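Local coordinates for peptide ABC transporter, peptide-binding protein (PDB 2D5W) that binds oligopeptides, here a pentapeptide, and probably serves as the extracytoplasmic receptor that hands them to an ABC transporter for uptake, at residues M384-G389 against L394-N399; V561-S566 against G573-N578. All blocks are in the same frame, centred on the assembly; numbering follows the deposited sequence.

The two contacts lie on opposite sides of the chain's centre, their own centres 52 Å apart and their nearest atoms about 37 Å from each other. Contact 1 comes first along the chain and is closed before contact 2 opens. It is a partly buried beta hairpin following helix 374-383; its strand 394-398 pairs with strand 401-410 of the mixed sheet, and 387-388 is the outer strand. Contact 2, whose touching residues are all buried, joins parts of a loop between strands 560-561 and 583-584, resting on helix 31-40 and on strand 544-557 of that same sheet. Contact 2 reaches the bound peptide through Tyr574, whereas contact 1 is peripheral packing, its centre 38 Å from the centre of the chain.

Contact 1: residues M384-G389 against L394-N399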
loop_
_atom_site.group_PDB
_atom_site.type_symbol
_atom_site.label_atom_id
_atom_site.label_comp_id
_atom_site.label_asym_id
_atom_site.label_seq_id
_atom_site.Cartn_x
_atom_site.Cartn_y
_atom_site.Cartn_z
ATOM N N MET A 384 -0.319 -31.973 -16.936
ATOM C CA MET A 384 -1.218 -32.082 -15.797
ATOM C C MET A 384 -2.609 -32.611 -16.138
ATOM O O MET A 384 -3.554 -32.447 -15.365
ATOM C CB MET A 384 -1.310 -30.735 -15.076
ATOM C CG MET A 384 0.004 -30.348 -14.405
ATOM S SD MET A 384 -0.046 -28.789 -13.508
ATOM C CE MET A 384 -0.063 -27.625 -14.881
ATOM N N GLY A 385 -2.724 -33.246 -17.302
ATOM C CA GLY A 385 -3.984 -33.846 -17.705
ATOM C C GLY A 385 -4.987 -33.035 -18.501
ATOM O O GLY A 385 -6.019 -33.574 -18.909
ATOM N N TRP A 386 -4.711 -31.757 -18.735
ATOM C CA TRP A 386 -5.645 -30.926 -19.487
ATOM C C TRP A 386 -5.699 -31.261 -20.973
ATOM O O TRP A 386 -4.667 -31.484 -21.606
ATOM C CB TRP A 386 -5.288 -29.443 -19.353
ATOM C CG TRP A 386 -5.364 -28.900 -17.962
ATOM C CD1 TRP A 386 -4.321 -28.683 -17.111
ATOM C CD2 TRP A 386 -6.543 -28.471 -17.270
ATOM N NE1 TRP A 386 -4.776 -28.141 -15.933
ATOM C CE2 TRP A 386 -6.136 -27.999 -16.003
ATOM C CE3 TRP A 386 -7.905 -28.438 -17.600
ATOM C CZ2 TRP A 386 -7.042 -27.499 -15.063
ATOM C CZ3 TRP A 386 -8.808 -27.942 -16.667
ATOM C CH2 TRP A 386 -8.369 -27.477 -15.410
ATOM N N ARG A 387 -6.914 -31.283 -21.516
ATOM C CA ARG A 387 -7.150 -31.533 -22.937
ATOM C C ARG A 387 -8.289 -30.618 -23.365
ATOM O O ARG A 387 -9.270 -30.461 -22.642
ATOM C CB ARG A 387 -7.536 -32.994 -23.195
ATOM C CG ARG A 387 -6.447 -34.002 -22.852
ATOM C CD ARG A 387 -6.577 -35.269 -23.689
ATOM N NE ARG A 387 -7.909 -35.863 -23.610
ATOM C CZ ARG A 387 -8.462 -36.325 -22.493
ATOM N NH1 ARG A 387 -9.680 -36.848 -22.524
ATOM N NH2 ARG A 387 -7.799 -36.267 -21.346
ATOM N N LYS A 388 -8.169 -30.016 -24.542
ATOM C CA LYS A 388 -9.200 -29.102 -25.011
ATOM C C LYS A 388 -10.583 -29.702 -25.210
ATOM O O LYS A 388 -10.736 -30.775 -25.809
ATOM C CB LYS A 388 -8.777 -28.432 -26.320
ATOM C CG LYS A 388 -7.714 -27.367 -26.159
ATOM C CD LYS A 388 -7.522 -26.589 -27.451
ATOM C CE LYS A 388 -6.449 -25.526 -27.298
ATOM N NZ LYS A 388 -6.234 -24.787 -28.569
ATOM N N GLY A 389 -11.582 -28.998 -24.686
ATOM C CA GLY A 389 -12.965 -29.395 -24.850
ATOM C C GLY A 389 -13.385 -28.859 -26.211
ATOM O O GLY A 389 -12.621 -28.113 -26.834
ATOM N N LEU A 394 -9.635 -25.891 -22.169
ATOM C CA LEU A 394 -9.123 -27.079 -21.495
ATOM C C LEU A 394 -10.063 -27.675 -20.456
ATOM O O LEU A 394 -10.763 -26.955 -19.741
ATOM C CB LEU A 394 -7.781 -26.764 -20.833
ATOM C CG LEU A 394 -6.650 -26.337 -21.769
ATOM C CD1 LEU A 394 -5.483 -25.824 -20.942
ATOM C CD2 LEU A 394 -6.225 -27.504 -22.646
ATOM N N GLN A 395 -10.053 -29.003 -20.385
ATOM C CA GLN A 395 -10.866 -29.759 -19.440
ATOM C C GLN A 395 -10.031 -30.897 -18.866
ATOM O O GLN A 395 -9.064 -31.344 -19.483
ATOM C CB GLN A 395 -12.079 -30.394 -20.135
ATOM C CG GLN A 395 -13.049 -29.436 -20.794
ATOM C CD GLN A 395 -14.206 -30.164 -21.473
ATOM O OE1 GLN A 395 -15.121 -29.537 -22.003
ATOM N NE2 GLN A 395 -14.165 -31.492 -21.457
ATOM N N ARG A 396 -10.416 -31.357 -17.681
ATOM C CA ARG A 396 -9.765 -32.489 -17.035
ATOM C C ARG A 396 -10.670 -32.958 -15.903
ATOM O O ARG A 396 -11.627 -32.275 -15.541
ATOM C CB ARG A 396 -8.376 -32.120 -16.500
ATOM C CG ARG A 396 -8.349 -31.277 -15.239
ATOM C CD ARG A 396 -6.921 -31.144 -14.732
ATOM N NE ARG A 396 -6.843 -30.374 -13.494
ATOM C CZ ARG A 396 -5.754 -30.276 -12.740
ATOM N NH1 ARG A 396 -5.780 -29.551 -11.629
ATOM N NH2 ARG A 396 -4.638 -30.905 -13.087
ATOM N N THR A 397 -10.387 -34.137 -15.363
ATOM C CA THR A 397 -11.196 -34.671 -14.278
ATOM C C THR A 397 -10.456 -34.551 -12.952
ATOM O O THR A 397 -9.278 -34.883 -12.861
ATOM C CB THR A 397 -11.551 -36.150 -14.531
ATOM O OG1 THR A 397 -12.220 -36.269 -15.793
ATOM C CG2 THR A 397 -12.464 -36.677 -13.433
ATOM N N VAL A 398 -11.153 -34.054 -11.936
ATOM C CA VAL A 398 -10.585 -33.894 -10.600
ATOM C C VAL A 398 -11.629 -34.377 -9.601
ATOM O O VAL A 398 -12.755 -33.882 -9.581
ATOM C CB VAL A 398 -10.241 -32.415 -10.301
ATOM C CG1 VAL A 398 -9.702 -32.277 -8.882
ATOM C CG2 VAL A 398 -9.213 -31.907 -11.301
ATOM N N ASN A 399 -11.253 -35.351 -8.778
ATOM C CA ASN A 399 -12.166 -35.913 -7.791
ATOM C C ASN A 399 -13.435 -36.432 -8.470
ATOM O O ASN A 399 -14.533 -36.316 -7.926
ATOM C CB ASN A 399 -12.530 -34.862 -6.734
ATOM C CG ASN A 399 -11.355 -34.491 -5.841
ATOM O OD1 ASN A 399 -11.474 -33.627 -4.971
ATOM N ND2 ASN A 399 -10.220 -35.149 -6.046
#
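Arg396 lies across one face of the Trp386 indole, its CG 3.6 Å from the centroid of the six-membered ring and only 9° off the ring normal, a CH-pi contact. With CG between the backbone N and the carbonyl carbon (chi1 75°), the extended chain is laid over the ring, carrying CD and then NE, 3.3 Å from Trp386 CZ2, over the same face. Ring and guanidinium end nearly parallel, 15° apart. Arg396 NH2 donates to Met384 O at 3.0 Å, with the acceptor in the guanidinium plane, while NH1 is bonded to Asp319 O. An apolar stem and a planar head with several N-H donors suit this place: the stem lies on the indole while NH2 and NH1 each reach a carbonyl.

Leu394 packs beside the indole, CB 3.6 Å from Trp386 CE3, and its CD2 lies 3.7 Å from Lys388 N. The Trp386 ring meets that of Phe405, and its side chain touches Leu381 of helix 374-383. In the backbone, Arg387 and Gln395 form an antiparallel hydrogen-bonded pair, Arg387 N to Gln395 O 3.0 Å and Gln395 N to Arg387 O 2.8 Å. Glycine suits position 385, where at positive phi a CB would jam against Met384 O. The stacked arginine and its Met384 bond thus tie the two segments together, and NH1 ties them to helix 315-320; the probably charged head may also interact with the pi cloud.

Contact 2: residues V561-S566 against G573-N578; sequences VNYVAS and GYPGWN
Ala565 and Pro575 bring their CA atoms within 4.6 Å where two irregular backbones pass, and an inverse gamma turn centred on Tyr563 bends the first of them. Pro575 lies over one face of the Tyr563 ring, offset toward its rim, with CB 3.8 Å from the ring centroid in a CH-pi contact. Pro575 CG stands 3.6 Å from Tyr563 CZ, while the phenol OH is bonded to Thr270 O; tyrosine thus offers an apolar face and a polar end. The small methyl of Ala565 fits against the proline, CB to Pro575 N 3.7 Å and to CD 3.9 Å.

Together the two segments form the two arms of a loop in this family 5 solute-binding protein, and Tyr574, directed away from 561-566, packs on a basic side chain of the bound peptide.

Two side chains of 573-578 reach back to carbonyls. Trp577, a broad apolar ring with one N-H, donates from NE1 to Val564 O at 2.8 Å, the oxygen lying near the indole edge though 16° out of its plane. Asn578, with CG between its backbone N and carbonyl carbon (chi1 62°), turns ND2 onto a lone pair of Asn562 O at 3.0 Å; ND2 also bonds to Glu581 OE2. Its short amide serves twice, for a water accepting from Gly576 N reaches Asn578 OD1, 2.7 Å away, and Val564 O, where it joins the indole N-H.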
loop_
_atom_site.group_PDB
_atom_site.type_symbol
_atom_site.label_atom_id
_atom_site.label_comp_id
_atom_site.label_asym_id
_atom_site.label_seq_id
_atom_site.Cartn_x
_atom_site.Cartn_y
_atom_site.Cartn_z
ATOM N N VAL A 561 3.621 25.168 -5.799
ATOM C CA VAL A 561 4.927 24.696 -5.369
ATOM C C VAL A 561 4.890 23.766 -4.166
ATOM O O VAL A 561 3.953 23.788 -3.355
ATOM C CB VAL A 561 5.898 25.866 -5.056
ATOM C CG1 VAL A 561 6.231 26.615 -6.336
ATOM C CG2 VAL A 561 5.288 26.794 -4.025
ATOM N N ASN A 562 5.936 22.949 -4.092
ATOM C CA ASN A 562 6.160 21.972 -3.040
ATOM C C ASN A 562 5.285 20.721 -3.086
ATOM O O ASN A 562 5.328 19.895 -2.174
ATOM C CB ASN A 562 6.097 22.658 -1.672
ATOM C CG ASN A 562 7.139 23.755 -1.542
ATOM O OD1 ASN A 562 8.224 23.658 -2.118
ATOM N ND2 ASN A 562 6.820 24.798 -0.785
ATOM N N TYR A 563 4.501 20.583 -4.154
ATOM C CA TYR A 563 3.675 19.390 -4.354
ATOM C C TYR A 563 4.644 18.502 -5.132
ATOM O O TYR A 563 4.593 18.425 -6.362
ATOM C CB TYR A 563 2.450 19.711 -5.213
ATOM C CG TYR A 563 1.466 18.564 -5.311
ATOM C CD1 TYR A 563 0.456 18.406 -4.362
ATOM C CD2 TYR A 563 1.574 17.609 -6.321
ATOM C CE1 TYR A 563 -0.424 17.325 -4.416
ATOM C CE2 TYR A 563 0.702 16.524 -6.385
ATOM C CZ TYR A 563 -0.291 16.386 -5.429
ATOM O OH TYR A 563 -1.144 15.308 -5.479
ATOM N N VAL A 564 5.532 17.846 -4.392
ATOM C CA VAL A 564 6.587 17.025 -4.968
ATOM C C VAL A 564 6.633 15.627 -4.377
ATOM O O VAL A 564 6.407 15.438 -3.181
ATOM C CB VAL A 564 7.952 17.723 -4.740
ATOM C CG1 VAL A 564 9.102 16.840 -5.204
ATOM C CG2 VAL A 564 7.961 19.059 -5.466
ATOM N N ALA A 565 6.940 14.653 -5.227
ATOM C CA ALA A 565 7.034 13.265 -4.812
ATOM C C ALA A 565 8.360 12.675 -5.278
ATOM O O ALA A 565 8.994 13.188 -6.201
ATOM C CB ALA A 565 5.872 12.464 -5.399
ATOM N N SER A 566 8.779 11.601 -4.623
ATOM C CA SER A 566 10.007 10.908 -4.985
ATOM C C SER A 566 9.705 9.426 -4.821
ATOM O O SER A 566 8.596 9.057 -4.446
ATOM C CB SER A 566 11.160 11.315 -4.067
ATOM O OG SER A 566 10.937 10.854 -2.748
ATOM N N GLY A 573 6.316 6.935 -1.381
ATOM C CA GLY A 573 6.554 7.583 -2.652
ATOM C C GLY A 573 5.361 8.283 -3.253
ATOM O O GLY A 573 4.911 7.947 -4.350
ATOM N N TYR A 574 4.825 9.243 -2.521
ATOM C CA TYR A 574 3.716 10.023 -3.026
ATOM C C TYR A 574 3.808 11.441 -2.499
ATOM O O TYR A 574 4.629 11.744 -1.629
ATOM C CB TYR A 574 2.364 9.369 -2.689
ATOM C CG TYR A 574 2.173 8.835 -1.284
ATOM C CD1 TYR A 574 1.224 7.843 -1.039
ATOM C CD2 TYR A 574 2.901 9.329 -0.203
ATOM C CE1 TYR A 574 0.999 7.356 0.243
ATOM C CE2 TYR A 574 2.682 8.846 1.088
ATOM C CZ TYR A 574 1.728 7.861 1.300
ATOM O OH TYR A 574 1.499 7.381 2.569
ATOM N N PRO A 575 3.008 12.349 -3.065
ATOM C CA PRO A 575 3.014 13.744 -2.632
ATOM C C PRO A 575 2.200 13.896 -1.358
ATOM O O PRO A 575 1.518 12.960 -0.941
ATOM C CB PRO A 575 2.373 14.462 -3.812
ATOM C CG PRO A 575 1.371 13.464 -4.285
ATOM C CD PRO A 575 2.129 12.160 -4.233
ATOM N N GLY A 576 2.292 15.066 -0.731
ATOM C CA GLY A 576 1.517 15.321 0.468
ATOM C C GLY A 576 2.175 15.038 1.805
ATOM O O GLY A 576 1.532 15.176 2.845
ATOM N N TRP A 577 3.448 14.653 1.784
ATOM C CA TRP A 577 4.196 14.349 3.002
ATOM C C TRP A 577 4.675 15.634 3.689
ATOM O O TRP A 577 5.211 15.599 4.798
ATOM C CB TRP A 577 5.400 13.471 2.650
ATOM C CG TRP A 577 6.214 14.062 1.546
ATOM C CD1 TRP A 577 6.005 13.927 0.202
ATOM C CD2 TRP A 577 7.291 14.992 1.691
ATOM N NE1 TRP A 577 6.880 14.724 -0.497
ATOM C CE2 TRP A 577 7.681 15.390 0.394
ATOM C CE3 TRP A 577 7.962 15.535 2.794
ATOM C CZ2 TRP A 577 8.714 16.308 0.171
ATOM C CZ3 TRP A 577 8.986 16.446 2.571
ATOM C CH2 TRP A 577 9.351 16.822 1.270
ATOM N N ASN A 578 4.476 16.761 3.012
ATOM C CA ASN A 578 4.871 18.090 3.492
ATOM C C ASN A 578 3.692 19.009 3.192
ATOM O O ASN A 578 3.870 20.159 2.785
ATOM C CB ASN A 578 6.091 18.566 2.703
ATOM C CG ASN A 578 5.796 18.715 1.214
ATOM O OD1 ASN A 578 4.929 18.026 0.672
ATOM N ND2 ASN A 578 6.518 19.608 0.547
HETATM O O HOH W 1 4.338 16.812 -1.691
#